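Long-range contacts in CG8862 (Drosophila melanogaster, PDB 3ISM), which is a magnesium-dependent endonuclease G of the DNA/RNA non-specific endonuclease family, probably cutting DNA and RNA, held here in complex with its protein inhibitor: residues W137-H143 and E206-M210; V53-L57 and M102-H108; L57-V62 and V144-T148; K202-S207 and L248-N252. The contacts are given in a common frame with arbitrary orientation. Numbering follows the deposited sequence.

Interaction 1 (W137-H143 and E206-M210); sequences WNTLEAH and ESYVM
The helix of Trp137-His143 runs along the extended strand Glu206-Met210, nearly antiparallel to it (167°), with axes 10.8 Å apart; CA atoms pair as His143-Glu206, Leu140-Tyr208 and Trp137-Met210. Alternate strand residues send their CA-CB bonds toward the helix, each with chi1 m. Glu206 comes first: its OE1 accepts from His143 NE2 at 2.8 Å, nearly straight (170°), a His-carboxylate hydrogen bond at the imidazole edge, with His143 chi1 t. The same OE1 takes the hydroxyl of Tyr208, OH to OE1 2.7 Å. Tyr208 then offers a ring face to Leu140 (t, p), a CH-pi contact with CD1 3.8 Å from the ring centroid. Last, Met210 SD sits 3.8 Å from both Leu140 CD2 and Trp137 CE3, the latter an oblique Met-aromatic contact. This is classic helix-on-sheet packing: helix 136-146, which carries the Mg(2+)-site residue Glu141, covers strands 189-197 and 203-211, while Val209 turns away to helix 228-235.

Interaction 2 (V53-L57 and M102-H108); sequences VFEHL and MAAAGNH
One carboxylate oxygen, OE2 of Glu55, gathers the strongest bonds: His108 NE2 donates to it at 2.6 Å (144°), and Asn107 ND2 at 2.9 Å (165°). In the His-Me finger fold of this nuclease, this ties strand 49-57 of the main sheet to the loop that follows strand 98-101, which carries the predicted proton acceptor His101. Glu55 reaches across with chi1 m and chi2 t. Its other oxygen, OE1, takes a 2.6 Å bond from a water, which also donates to Met102 O (2.8 Å) and accepts from Ala104 N (3.1 Å), so side chain and loop backbone are bridged. Asn107 OD1 turns to Arg145, and His108 ND1 to Asp38.

Val53-Leu57 is fully extended, with Val53, Glu55 and Leu57 pointing their CA-CB bonds at the loop. The loop makes a 3-10 turn at residues 105-107, with Asn107 N bonded to Ala104 O at 3.1 Å. CA atoms come nearest at Val53-Ala103 (6.3 Å) and Leu57-Asn107 (6.9 Å). At the far end Leu57 (m, t) lays CD2 on Asn107 CB, 3.8 Å away; at the near end Val53 CG2 packs 3.8 Å from Met102 CB and 3.6 Å from Ala103 N.

Interaction 3 (L57-V62 and V144-T148); sequences LTAESV and VRRLT
Leu57 is the last extended residue of its strand; after Thr58 (phi/psi -124/169) the chain winds into a short, weakly bonded helix at about 59-62. Facing it, residues 144-146 belong to the last part of helix 136-146, and the chain goes on through Leu147 to Thr148, whose N bonds to Arg145 O at 3.2 Å. The backbones come closest at Ala59-Thr148, CA to CA 5.2 Å, and open to 6.4 Å at Val62-Arg145. Thr58 is the N-cap of the short helix: with chi1 p, its OG1 accepts from Ser61 N at 3.2 Å.

Between the segments the contact is van der Waals packing. Thr148, chi1 p, fits into the bend after the strand: its CG2 lies 3.6 Å from Thr58 C and 4.0 Å from Leu57 O, and its CB 3.7 Å from Ala59 N. Its hydroxyl turns back, OG1 donating to Arg145 O at 2.5 Å. Val62 (m) points across, with CG2 3.7 Å from Thr148 OG1 and CG1 4.1 Å from Arg145 CG. Deeper in, Leu57 (m, t) places CD1 3.8 Å from Val144 CG1. The Arg145 guanidinium serves other partners, Asn107 through NH1 and, by a salt bridge, Glu335 of the CG4930 chain.

Here a strand-to-helix turn packs against the C-terminal part of helix 136-146, which lies over the main sheet and carries the Mg(2+)-site residue Glu141, and the residues after it.

Interaction 4 (K202-S207 and L248-N252); sequences KLHMES and LTTIN
Strand residues 203-207 run alongside Leu248-Asn252 in the same sense, with end-to-end directions 40° apart. CA atoms come nearest as Leu203-Leu248, His204-Thr250, Met205-Ile251 and Glu206-Asn252; the clear parallel bridge is Met205-Ile251 (CA-CA 4.7 Å). Leu203 O accepts from Thr249 N at 2.7 Å. Next, Met205 N donates to Thr250 O (2.9 Å), while Met205 O receives Asn252 N (2.8 Å) and also a water at 2.8 Å that lies 2.7 Å from Thr250 OG1. Asn252, with positive phi (46/47), ends the pairing; its side chain, chi1 m, extends it by taking Ser207 N on OD1 at 2.9 Å. The Ser207 hydroxyl bonds to Val226 O.

Helix 228-235 lies between the two strands in sequence, making a beta-alpha-beta unit at one side of the main mixed sheet, and packs on one face of them. There Met205 and Ile251 both touch Pro228 of the helix, and Leu248 CD1 lies 3.8 Å from Met205 CB and CD2 3.8 Å from Leu203 CB. On the other face His204 (m) and Thr250 (p) meet, His204 ND1 and Thr250 OG1 sharing a hydrogen bond of 2.9 Å. Thr249 CB sits over the imidazole.

In the fold
Helix 136-146 is the common element: interaction 1 uses its first turns and interaction 3 its last part, their centres 14 Å apart. Interaction 3 shares Leu57 with interaction 2, and Asn107 OD1 lies 3.0 Å from Arg145 NH1, a probable hydrogen bond joining the two. Interaction 4 continues strand 203-211 from interaction 1, sharing Glu206 and Ser207; its centre is 20 Å from that of interaction 2. The active site lies near interactions 1 and 2: side chains of Trp137 and Ala104 come within about 5 and 6 Å of the bound magnesium ion, and Ala104 CB is 3.5 Å from Glu141 OE2. The CG4930 chain is met by Arg145 of interaction 3 and by Asn138 and Ala142 of interaction 1.

Interaction 1 (W137-H143 and E206-M210)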
# COMPACT_ATOMS: atom_id res chain seq x y z
N TRP B 137 22.26 -3.60 -7.69
CA TRP B 137 21.89 -3.20 -6.32
C TRP B 137 23.08 -3.35 -5.36
O TRP B 137 23.30 -2.50 -4.49
CB TRP B 137 20.66 -3.98 -5.83
CG TRP B 137 20.12 -3.53 -4.50
CD1 TRP B 137 20.16 -4.22 -3.33
CD2 TRP B 137 19.45 -2.29 -4.21
NE1 TRP B 137 19.56 -3.49 -2.32
CE2 TRP B 137 19.12 -2.31 -2.85
CE3 TRP B 137 19.09 -1.18 -4.98
CZ2 TRP B 137 18.44 -1.25 -2.22
CZ3 TRP B 137 18.41 -0.12 -4.36
CH2 TRP B 137 18.10 -0.17 -3.00
N ASN B 138 23.84 -4.43 -5.50
CA ASN B 138 25.08 -4.59 -4.73
C ASN B 138 26.06 -3.44 -5.00
O ASN B 138 26.73 -2.96 -4.08
CB ASN B 138 25.75 -5.95 -5.01
CG ASN B 138 27.12 -6.07 -4.34
OD1 ASN B 138 28.11 -6.35 -5.01
ND2 ASN B 138 27.17 -5.87 -3.04
N THR B 139 26.13 -3.00 -6.25
CA THR B 139 27.02 -1.88 -6.63
C THR B 139 26.69 -0.62 -5.82
O THR B 139 27.59 0.07 -5.32
CB THR B 139 26.95 -1.60 -8.15
OG1 THR B 139 27.23 -2.82 -8.86
CG2 THR B 139 27.97 -0.52 -8.57
N LEU B 140 25.39 -0.35 -5.65
CA LEU B 140 24.93 0.77 -4.84
C LEU B 140 25.30 0.56 -3.38
O LEU B 140 25.85 1.48 -2.74
CB LEU B 140 23.42 0.98 -4.99
CG LEU B 140 22.80 2.12 -4.15
CD1 LEU B 140 23.53 3.46 -4.37
CD2 LEU B 140 21.29 2.26 -4.43
N GLU B 141 25.02 -0.63 -2.85
CA GLU B 141 25.45 -1.00 -1.50
C GLU B 141 26.95 -0.79 -1.29
O GLU B 141 27.37 -0.15 -0.32
CB GLU B 141 25.04 -2.44 -1.19
CG GLU B 141 23.54 -2.62 -1.03
CD GLU B 141 23.12 -4.09 -1.00
OE1 GLU B 141 23.77 -4.92 -1.69
OE2 GLU B 141 22.13 -4.39 -0.30
N ALA B 142 27.77 -1.28 -2.22
CA ALA B 142 29.22 -1.10 -2.15
C ALA B 142 29.65 0.38 -2.18
O ALA B 142 30.61 0.76 -1.51
CB ALA B 142 29.91 -1.88 -3.27
N HIS B 143 28.93 1.20 -2.95
CA HIS B 143 29.19 2.64 -3.03
C HIS B 143 28.93 3.35 -1.70
O HIS B 143 29.70 4.21 -1.28
CB HIS B 143 28.30 3.26 -4.13
CG HIS B 143 28.15 4.75 -4.03
ND1 HIS B 143 29.08 5.63 -4.54
CD2 HIS B 143 27.16 5.51 -3.50
CE1 HIS B 143 28.68 6.87 -4.32
NE2 HIS B 143 27.52 6.82 -3.69
N GLU B 206 22.60 12.13 -0.75
CA GLU B 206 22.43 11.42 -2.02
C GLU B 206 21.14 10.62 -1.95
O GLU B 206 20.77 10.13 -0.89
CB GLU B 206 23.61 10.46 -2.28
CG GLU B 206 24.97 11.13 -2.41
CD GLU B 206 26.08 10.18 -2.84
OE1 GLU B 206 25.84 8.98 -3.07
OE2 GLU B 206 27.23 10.65 -2.94
N SER B 207 20.45 10.48 -3.07
CA SER B 207 19.28 9.60 -3.11
C SER B 207 19.11 8.95 -4.47
O SER B 207 19.27 9.61 -5.51
CB SER B 207 18.00 10.33 -2.69
OG SER B 207 17.81 11.51 -3.43
N TYR B 208 18.79 7.66 -4.44
CA TYR B 208 18.72 6.82 -5.63
C TYR B 208 17.41 6.06 -5.62
O TYR B 208 16.92 5.70 -4.55
CB TYR B 208 19.86 5.79 -5.61
CG TYR B 208 21.25 6.39 -5.57
CD1 TYR B 208 22.01 6.51 -6.73
CD2 TYR B 208 21.80 6.83 -4.36
CE1 TYR B 208 23.27 7.06 -6.69
CE2 TYR B 208 23.06 7.37 -4.32
CZ TYR B 208 23.80 7.48 -5.48
OH TYR B 208 25.04 8.04 -5.44
N VAL B 209 16.85 5.83 -6.80
CA VAL B 209 15.72 4.92 -6.98
C VAL B 209 16.08 3.96 -8.12
O VAL B 209 16.36 4.40 -9.24
CB VAL B 209 14.42 5.68 -7.30
CG1 VAL B 209 13.33 4.76 -7.88
CG2 VAL B 209 13.91 6.41 -6.05
N MET B 210 16.09 2.66 -7.84
CA MET B 210 16.43 1.69 -8.89
C MET B 210 15.27 0.73 -9.08
O MET B 210 14.69 0.32 -8.10
CB MET B 210 17.70 0.92 -8.53
CG MET B 210 18.94 1.81 -8.40
SD MET B 210 20.39 0.90 -7.84
CE MET B 210 20.65 -0.27 -9.16

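Interaction 2 (V53-L57 and M102-H108)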
# COMPACT_ATOMS: atom_id res chain seq x y z
N VAL B 53 14.38 0.41 6.32
CA VAL B 53 15.36 0.16 7.37
C VAL B 53 16.27 1.40 7.46
O VAL B 53 16.35 2.19 6.51
CB VAL B 53 16.22 -1.11 7.10
CG1 VAL B 53 15.37 -2.35 7.03
CG2 VAL B 53 17.04 -0.94 5.82
N PHE B 54 16.94 1.55 8.61
CA PHE B 54 17.82 2.67 8.82
C PHE B 54 19.16 2.19 9.38
O PHE B 54 19.22 1.31 10.24
CB PHE B 54 17.18 3.72 9.75
CG PHE B 54 17.41 5.13 9.29
CD1 PHE B 54 16.40 5.82 8.63
CD2 PHE B 54 18.66 5.73 9.44
CE1 PHE B 54 16.63 7.12 8.15
CE2 PHE B 54 18.89 7.02 8.96
CZ PHE B 54 17.88 7.71 8.31
N GLU B 55 20.23 2.78 8.87
CA GLU B 55 21.59 2.36 9.23
C GLU B 55 22.46 3.58 9.44
O GLU B 55 22.27 4.60 8.79
CB GLU B 55 22.20 1.48 8.13
CG GLU B 55 21.48 0.14 7.86
CD GLU B 55 21.97 -0.53 6.56
OE1 GLU B 55 21.83 0.08 5.48
OE2 GLU B 55 22.49 -1.66 6.61
N HIS B 56 23.41 3.47 10.37
CA HIS B 56 24.42 4.48 10.55
C HIS B 56 25.76 3.76 10.41
O HIS B 56 26.14 2.97 11.26
CB HIS B 56 24.29 5.17 11.92
CG HIS B 56 25.56 5.81 12.40
ND1 HIS B 56 26.07 5.59 13.65
CD2 HIS B 56 26.43 6.65 11.78
CE1 HIS B 56 27.20 6.27 13.80
NE2 HIS B 56 27.44 6.91 12.67
N LEU B 57 26.47 4.06 9.32
CA LEU B 57 27.71 3.38 8.97
C LEU B 57 28.92 4.25 9.27
O LEU B 57 28.91 5.47 9.05
CB LEU B 57 27.73 2.98 7.49
CG LEU B 57 26.45 2.44 6.82
CD1 LEU B 57 26.75 2.08 5.36
CD2 LEU B 57 25.85 1.23 7.56
N MET B 102 17.38 -5.62 2.83
CA MET B 102 17.28 -4.17 2.89
C MET B 102 18.50 -3.57 3.61
O MET B 102 19.23 -2.77 3.05
CB MET B 102 15.94 -3.70 3.49
CG MET B 102 14.70 -4.13 2.70
SD MET B 102 14.55 -3.45 1.02
CE MET B 102 15.34 -4.77 0.05
N ALA B 103 18.73 -3.97 4.87
CA ALA B 103 19.97 -3.67 5.56
C ALA B 103 20.95 -4.78 5.18
O ALA B 103 20.78 -5.93 5.60
CB ALA B 103 19.77 -3.66 7.08
N ALA B 104 21.95 -4.44 4.36
CA ALA B 104 22.91 -5.42 3.82
C ALA B 104 23.81 -6.01 4.90
O ALA B 104 24.21 -5.32 5.85
CB ALA B 104 23.76 -4.79 2.71
N ALA B 105 24.12 -7.29 4.75
CA ALA B 105 24.94 -8.01 5.72
C ALA B 105 26.34 -7.39 5.87
O ALA B 105 26.93 -7.40 6.96
CB ALA B 105 25.03 -9.46 5.32
N GLY B 106 26.85 -6.83 4.76
CA GLY B 106 28.16 -6.19 4.71
C GLY B 106 28.27 -4.84 5.39
O GLY B 106 29.36 -4.29 5.53
N ASN B 107 27.14 -4.27 5.78
CA ASN B 107 27.12 -2.99 6.47
C ASN B 107 27.28 -3.19 7.99
O ASN B 107 27.26 -2.22 8.76
CB ASN B 107 25.78 -2.29 6.21
CG ASN B 107 25.56 -1.97 4.75
OD1 ASN B 107 26.50 -1.91 3.96
ND2 ASN B 107 24.30 -1.73 4.39
N HIS B 108 27.37 -4.45 8.42
CA HIS B 108 27.28 -4.77 9.85
C HIS B 108 28.28 -5.82 10.27
O HIS B 108 27.94 -6.98 10.49
CB HIS B 108 25.84 -5.17 10.21
CG HIS B 108 24.84 -4.17 9.74
ND1 HIS B 108 24.66 -2.96 10.37
CD2 HIS B 108 24.05 -4.15 8.65
CE1 HIS B 108 23.77 -2.25 9.70
NE2 HIS B 108 23.39 -2.95 8.65
O HOH W 1 21.75 -1.51 3.38

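Interaction 3 (L57-V62 and V144-T148)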
# COMPACT_ATOMS: atom_id res chain seq x y z
N LEU B 57 26.47 4.06 9.32
CA LEU B 57 27.71 3.38 8.97
C LEU B 57 28.92 4.25 9.27
O LEU B 57 28.91 5.47 9.05
CB LEU B 57 27.73 2.98 7.49
CG LEU B 57 26.45 2.44 6.82
CD1 LEU B 57 26.75 2.08 5.36
CD2 LEU B 57 25.85 1.23 7.56
N THR B 58 29.96 3.59 9.77
CA THR B 58 31.28 4.16 9.87
C THR B 58 32.26 3.24 9.13
O THR B 58 31.91 2.12 8.74
CB THR B 58 31.72 4.29 11.35
OG1 THR B 58 31.67 3.01 11.98
CG2 THR B 58 30.81 5.26 12.11
N ALA B 59 33.48 3.72 8.93
CA ALA B 59 34.55 2.92 8.34
C ALA B 59 34.77 1.66 9.18
O ALA B 59 35.02 0.58 8.64
CB ALA B 59 35.87 3.74 8.26
N GLU B 60 34.69 1.80 10.51
CA GLU B 60 34.89 0.66 11.38
C GLU B 60 33.80 -0.41 11.19
O GLU B 60 34.11 -1.60 11.16
CB GLU B 60 34.95 1.06 12.85
CG GLU B 60 35.31 -0.12 13.74
CD GLU B 60 35.53 0.23 15.19
OE1 GLU B 60 34.94 1.22 15.69
OE2 GLU B 60 36.30 -0.50 15.84
N SER B 61 32.55 0.02 11.06
CA SER B 61 31.44 -0.92 11.04
C SER B 61 31.21 -1.62 9.69
O SER B 61 30.44 -2.58 9.62
CB SER B 61 30.16 -0.25 11.57
OG SER B 61 29.55 0.58 10.61
N VAL B 62 31.88 -1.16 8.64
CA VAL B 62 31.74 -1.76 7.31
C VAL B 62 33.06 -2.43 6.92
O VAL B 62 33.16 -3.02 5.83
CB VAL B 62 31.36 -0.71 6.23
CG1 VAL B 62 30.07 0.04 6.61
CG2 VAL B 62 32.56 0.25 5.95
N VAL B 144 27.81 3.01 -1.07
CA VAL B 144 27.44 3.57 0.24
C VAL B 144 28.48 3.21 1.31
O VAL B 144 28.83 4.05 2.14
CB VAL B 144 26.01 3.12 0.66
CG1 VAL B 144 25.64 3.66 2.03
CG2 VAL B 144 24.95 3.58 -0.39
N ARG B 145 29.00 1.98 1.28
CA ARG B 145 30.11 1.60 2.17
C ARG B 145 31.40 2.38 1.88
O ARG B 145 32.12 2.77 2.81
CB ARG B 145 30.39 0.09 2.11
CG ARG B 145 29.26 -0.77 2.71
CD ARG B 145 29.67 -2.26 2.82
NE ARG B 145 29.59 -2.95 1.54
CZ ARG B 145 28.55 -3.67 1.12
NH1 ARG B 145 27.45 -3.80 1.89
NH2 ARG B 145 28.59 -4.25 -0.08
N ARG B 146 31.69 2.61 0.60
CA ARG B 146 32.90 3.36 0.21
C ARG B 146 32.78 4.85 0.57
O ARG B 146 33.79 5.54 0.73
CB ARG B 146 33.14 3.20 -1.29
CG ARG B 146 34.47 3.70 -1.81
CD ARG B 146 34.60 3.40 -3.31
NE ARG B 146 34.45 1.97 -3.60
CZ ARG B 146 33.39 1.42 -4.21
NH1 ARG B 146 32.37 2.18 -4.59
NH2 ARG B 146 33.35 0.10 -4.42
N LEU B 147 31.55 5.34 0.70
CA LEU B 147 31.31 6.72 1.16
C LEU B 147 31.91 7.01 2.54
O LEU B 147 32.19 8.15 2.86
CB LEU B 147 29.81 7.07 1.16
CG LEU B 147 29.14 7.37 -0.19
CD1 LEU B 147 27.66 7.71 -0.00
CD2 LEU B 147 29.86 8.49 -0.93
N THR B 148 32.10 5.96 3.35
CA THR B 148 32.73 6.12 4.66
C THR B 148 34.18 6.60 4.56
O THR B 148 34.71 7.13 5.53
CB THR B 148 32.68 4.84 5.53
OG1 THR B 148 33.29 3.75 4.83
CG2 THR B 148 31.25 4.49 5.90

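Interaction 4 (K202-S207 and L248-N252)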
# COMPACT_ATOMS: atom_id res chain seq x y z
N LYS B 202 29.56 20.10 7.54
CA LYS B 202 28.74 20.06 6.34
C LYS B 202 28.00 18.74 6.17
O LYS B 202 28.51 17.66 6.51
CB LYS B 202 29.57 20.39 5.10
CG LYS B 202 30.18 21.80 5.09
CD LYS B 202 31.18 21.96 3.95
CE LYS B 202 31.97 23.25 4.08
NZ LYS B 202 31.10 24.45 3.93
N LEU B 203 26.80 18.83 5.64
CA LEU B 203 25.98 17.66 5.41
C LEU B 203 25.75 17.50 3.90
O LEU B 203 25.47 18.48 3.20
CB LEU B 203 24.67 17.78 6.18
CG LEU B 203 24.79 17.98 7.70
CD1 LEU B 203 23.42 18.14 8.35
CD2 LEU B 203 25.56 16.85 8.37
N HIS B 204 25.90 16.28 3.41
CA HIS B 204 25.74 15.99 1.99
C HIS B 204 24.75 14.86 1.80
O HIS B 204 24.92 13.79 2.38
CB HIS B 204 27.07 15.58 1.36
CG HIS B 204 28.17 16.57 1.60
ND1 HIS B 204 28.58 17.47 0.64
CD2 HIS B 204 28.93 16.80 2.69
CE1 HIS B 204 29.56 18.21 1.13
NE2 HIS B 204 29.79 17.82 2.37
N MET B 205 23.74 15.09 0.97
CA MET B 205 22.72 14.06 0.71
C MET B 205 22.82 13.44 -0.68
O MET B 205 23.09 14.13 -1.65
CB MET B 205 21.33 14.64 0.93
CG MET B 205 20.21 13.65 0.68
SD MET B 205 18.61 14.35 1.05
CE MET B 205 18.59 14.26 2.83
N GLU B 206 22.60 12.13 -0.75
CA GLU B 206 22.43 11.42 -2.02
C GLU B 206 21.14 10.62 -1.95
O GLU B 206 20.77 10.13 -0.89
CB GLU B 206 23.61 10.46 -2.28
CG GLU B 206 24.97 11.13 -2.41
CD GLU B 206 26.08 10.18 -2.84
OE1 GLU B 206 25.84 8.98 -3.07
OE2 GLU B 206 27.23 10.65 -2.94
N SER B 207 20.45 10.48 -3.07
CA SER B 207 19.28 9.60 -3.11
C SER B 207 19.11 8.95 -4.47
O SER B 207 19.27 9.61 -5.51
CB SER B 207 18.00 10.33 -2.69
OG SER B 207 17.81 11.51 -3.43
N LEU B 248 21.60 21.68 3.81
CA LEU B 248 22.47 20.71 3.17
C LEU B 248 23.51 21.48 2.36
O LEU B 248 23.28 22.63 1.98
CB LEU B 248 21.68 19.76 2.27
CG LEU B 248 20.83 18.71 2.98
CD1 LEU B 248 19.93 17.96 2.01
CD2 LEU B 248 21.71 17.75 3.79
N THR B 249 24.66 20.87 2.12
CA THR B 249 25.68 21.52 1.31
C THR B 249 25.52 21.07 -0.14
O THR B 249 25.55 21.90 -1.06
CB THR B 249 27.09 21.26 1.85
OG1 THR B 249 27.21 21.87 3.15
CG2 THR B 249 28.16 21.85 0.94
N THR B 250 25.35 19.77 -0.34
CA THR B 250 25.07 19.23 -1.67
C THR B 250 23.98 18.19 -1.62
O THR B 250 23.77 17.53 -0.59
CB THR B 250 26.31 18.57 -2.34
OG1 THR B 250 26.72 17.45 -1.55
CG2 THR B 250 27.48 19.55 -2.49
N ILE B 251 23.28 18.05 -2.74
CA ILE B 251 22.30 17.00 -2.95
C ILE B 251 22.63 16.37 -4.28
O ILE B 251 22.66 17.06 -5.31
CB ILE B 251 20.87 17.57 -3.01
CG1 ILE B 251 20.55 18.34 -1.72
CG2 ILE B 251 19.88 16.46 -3.31
CD1 ILE B 251 19.15 18.97 -1.70
N ASN B 252 22.89 15.07 -4.26
CA ASN B 252 23.36 14.34 -5.43
C ASN B 252 24.49 15.07 -6.17
O ASN B 252 24.44 15.24 -7.38
CB ASN B 252 22.19 14.00 -6.37
CG ASN B 252 21.28 12.92 -5.79
OD1 ASN B 252 21.76 11.95 -5.21
ND2 ASN B 252 19.97 13.09 -5.94
O HOH W 2 25.69 15.00 -2.24